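Local coordinates for listeriolysin O (Listeria monocytogenes, PDB 4CDB), which forms pores in cholesterol-containing host membranes, changing conformation after binding so that it inserts as an oligomeric complex and lyses the cell, at residues R150-Y155 with A336-E341. Sequence-based numbering, arbitrary orientation.
Sequences RWNEKY and ATFNRE
W151 and F338 both carry CG anti to the backbone N (chi1 -178° and 168°), and the two side chains run past each other in opposite directions. The contact joins the C-terminal end of helix 137-152 to the loop between strands 319-324 and 345-353 in this cholesterol-dependent cytolysin. It is side-chain packing, with no hydrogen bond between the two segments. W151 CZ3 comes to the edge of the F338 ring, 3.7 Å from F338 CE2. The ring planes lie 43° apart. Both residues are buried. W151 NE1 hydrogen-bonds to the backbone O of P121, and the F338 ring also meets Y217, on strand 207-222 of the large antiparallel sheet.

N152 points toward the loop. The N152 and F338 side chains cross at about a right angle, with N152 OD1 4.2 Å from F338 CE2. On the exposed side, R340 has CG anti to the backbone N and a chain extended from CG to NE. The extended chain takes NE toward the helix end, and R340 NH1 packs 3.7 Å from N152 CB. R340 NH2 forms a salt bridge with E149, one turn earlier on the helix. E153 lies close to the same carboxylate, and the arginine probably eases the repulsion between the two acids. The E153 carboxylate is nearly coplanar with the guanidinium, but E153 OE2 stays 4.1 Å from R340 NH2, too far for a salt bridge. Next to R340, an Asx turn shapes the loop: E341 N donates to N339 OD1 at 2.8 Å, from above the carbonyl plane.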
# COMPACT_ATOMS: atom_id res chain seq x y z
N ARG A 150 23.12 -4.29 -28.26
CA ARG A 150 22.71 -4.17 -29.65
C ARG A 150 21.74 -3.00 -29.85
O ARG A 150 21.80 -2.31 -30.87
CB ARG A 150 22.09 -5.49 -30.15
CG ARG A 150 22.95 -6.21 -31.18
CD ARG A 150 22.75 -7.72 -31.14
NE ARG A 150 21.39 -8.13 -31.48
CZ ARG A 150 21.01 -9.39 -31.64
NH1 ARG A 150 21.88 -10.38 -31.49
NH2 ARG A 150 19.75 -9.68 -31.95
N TRP A 151 20.88 -2.78 -28.87
CA TRP A 151 19.94 -1.66 -28.92
C TRP A 151 20.66 -0.33 -28.71
O TRP A 151 20.36 0.66 -29.37
CB TRP A 151 18.83 -1.83 -27.88
CG TRP A 151 17.81 -0.72 -27.92
CD1 TRP A 151 16.73 -0.63 -28.75
CD2 TRP A 151 17.78 0.45 -27.09
NE1 TRP A 151 16.03 0.52 -28.49
CE2 TRP A 151 16.66 1.21 -27.48
CE3 TRP A 151 18.60 0.94 -26.07
CZ2 TRP A 151 16.33 2.42 -26.87
CZ3 TRP A 151 18.27 2.14 -25.47
CH2 TRP A 151 17.14 2.87 -25.87
N ASN A 152 21.62 -0.33 -27.78
CA ASN A 152 22.39 0.88 -27.48
C ASN A 152 23.26 1.33 -28.65
O ASN A 152 23.68 2.49 -28.70
CB ASN A 152 23.26 0.66 -26.24
CG ASN A 152 22.45 0.60 -24.95
OD1 ASN A 152 21.45 1.31 -24.80
ND2 ASN A 152 22.88 -0.24 -24.02
N GLU A 153 23.54 0.42 -29.57
CA GLU A 153 24.47 0.70 -30.67
C GLU A 153 23.79 0.86 -32.03
O GLU A 153 24.47 1.03 -33.04
CB GLU A 153 25.54 -0.39 -30.74
CG GLU A 153 26.44 -0.47 -29.52
CD GLU A 153 27.44 -1.62 -29.60
OE1 GLU A 153 27.44 -2.35 -30.61
OE2 GLU A 153 28.22 -1.79 -28.64
N LYS A 154 22.47 0.80 -32.06
CA LYS A 154 21.73 0.94 -33.32
C LYS A 154 20.53 1.86 -33.20
O LYS A 154 20.22 2.61 -34.12
CB LYS A 154 21.27 -0.42 -33.84
CG LYS A 154 22.33 -1.24 -34.54
CD LYS A 154 21.68 -2.32 -35.40
CE LYS A 154 22.68 -3.39 -35.81
NZ LYS A 154 22.02 -4.50 -36.55
N TYR A 155 19.84 1.80 -32.06
CA TYR A 155 18.56 2.48 -31.92
C TYR A 155 18.55 3.54 -30.82
O TYR A 155 17.66 4.38 -30.78
CB TYR A 155 17.44 1.46 -31.68
CG TYR A 155 17.41 0.34 -32.70
CD1 TYR A 155 16.82 0.52 -33.94
CD2 TYR A 155 18.00 -0.88 -32.42
CE1 TYR A 155 16.80 -0.50 -34.88
CE2 TYR A 155 17.99 -1.91 -33.35
CZ TYR A 155 17.39 -1.71 -34.58
OH TYR A 155 17.38 -2.73 -35.50
N ALA A 336 13.15 7.72 -14.54
CA ALA A 336 12.00 7.63 -15.44
C ALA A 336 12.41 7.25 -16.86
O ALA A 336 11.60 6.75 -17.63
CB ALA A 336 11.23 8.94 -15.44
N THR A 337 13.67 7.50 -17.19
CA THR A 337 14.20 7.18 -18.51
C THR A 337 15.42 6.26 -18.45
O THR A 337 16.39 6.54 -17.76
CB THR A 337 14.54 8.46 -19.31
OG1 THR A 337 13.34 9.17 -19.62
CG2 THR A 337 15.27 8.12 -20.59
N PHE A 338 15.34 5.14 -19.17
CA PHE A 338 16.42 4.17 -19.23
C PHE A 338 17.68 4.73 -19.89
O PHE A 338 17.60 5.42 -20.91
CB PHE A 338 15.95 2.92 -19.97
CG PHE A 338 17.05 1.96 -20.35
CD1 PHE A 338 17.79 1.31 -19.38
CD2 PHE A 338 17.32 1.71 -21.69
CE1 PHE A 338 18.80 0.42 -19.74
CE2 PHE A 338 18.32 0.82 -22.05
CZ PHE A 338 19.06 0.18 -21.07
N ASN A 339 18.84 4.43 -19.31
CA ASN A 339 20.11 4.79 -19.92
C ASN A 339 21.19 3.73 -19.68
O ASN A 339 21.02 2.84 -18.84
CB ASN A 339 20.58 6.17 -19.44
CG ASN A 339 21.34 6.11 -18.13
OD1 ASN A 339 22.55 5.90 -18.11
ND2 ASN A 339 20.63 6.31 -17.03
N ARG A 340 22.29 3.84 -20.41
CA ARG A 340 23.34 2.82 -20.42
C ARG A 340 23.97 2.57 -19.04
O ARG A 340 24.30 1.43 -18.70
CB ARG A 340 24.44 3.20 -21.42
CG ARG A 340 25.39 2.06 -21.77
CD ARG A 340 26.56 2.57 -22.61
NE ARG A 340 27.29 1.48 -23.26
CZ ARG A 340 27.26 1.23 -24.57
NH1 ARG A 340 26.55 2.01 -25.38
NH2 ARG A 340 27.96 0.22 -25.06
N GLU A 341 24.13 3.63 -18.26
CA GLU A 341 24.77 3.53 -16.95
C GLU A 341 23.93 2.76 -15.94
O GLU A 341 24.46 1.99 -15.15
CB GLU A 341 25.11 4.93 -16.42
CG GLU A 341 26.39 5.53 -16.98
CD GLU A 341 26.37 5.64 -18.50
OE1 GLU A 341 25.38 6.16 -19.05
OE2 GLU A 341 27.36 5.22 -19.14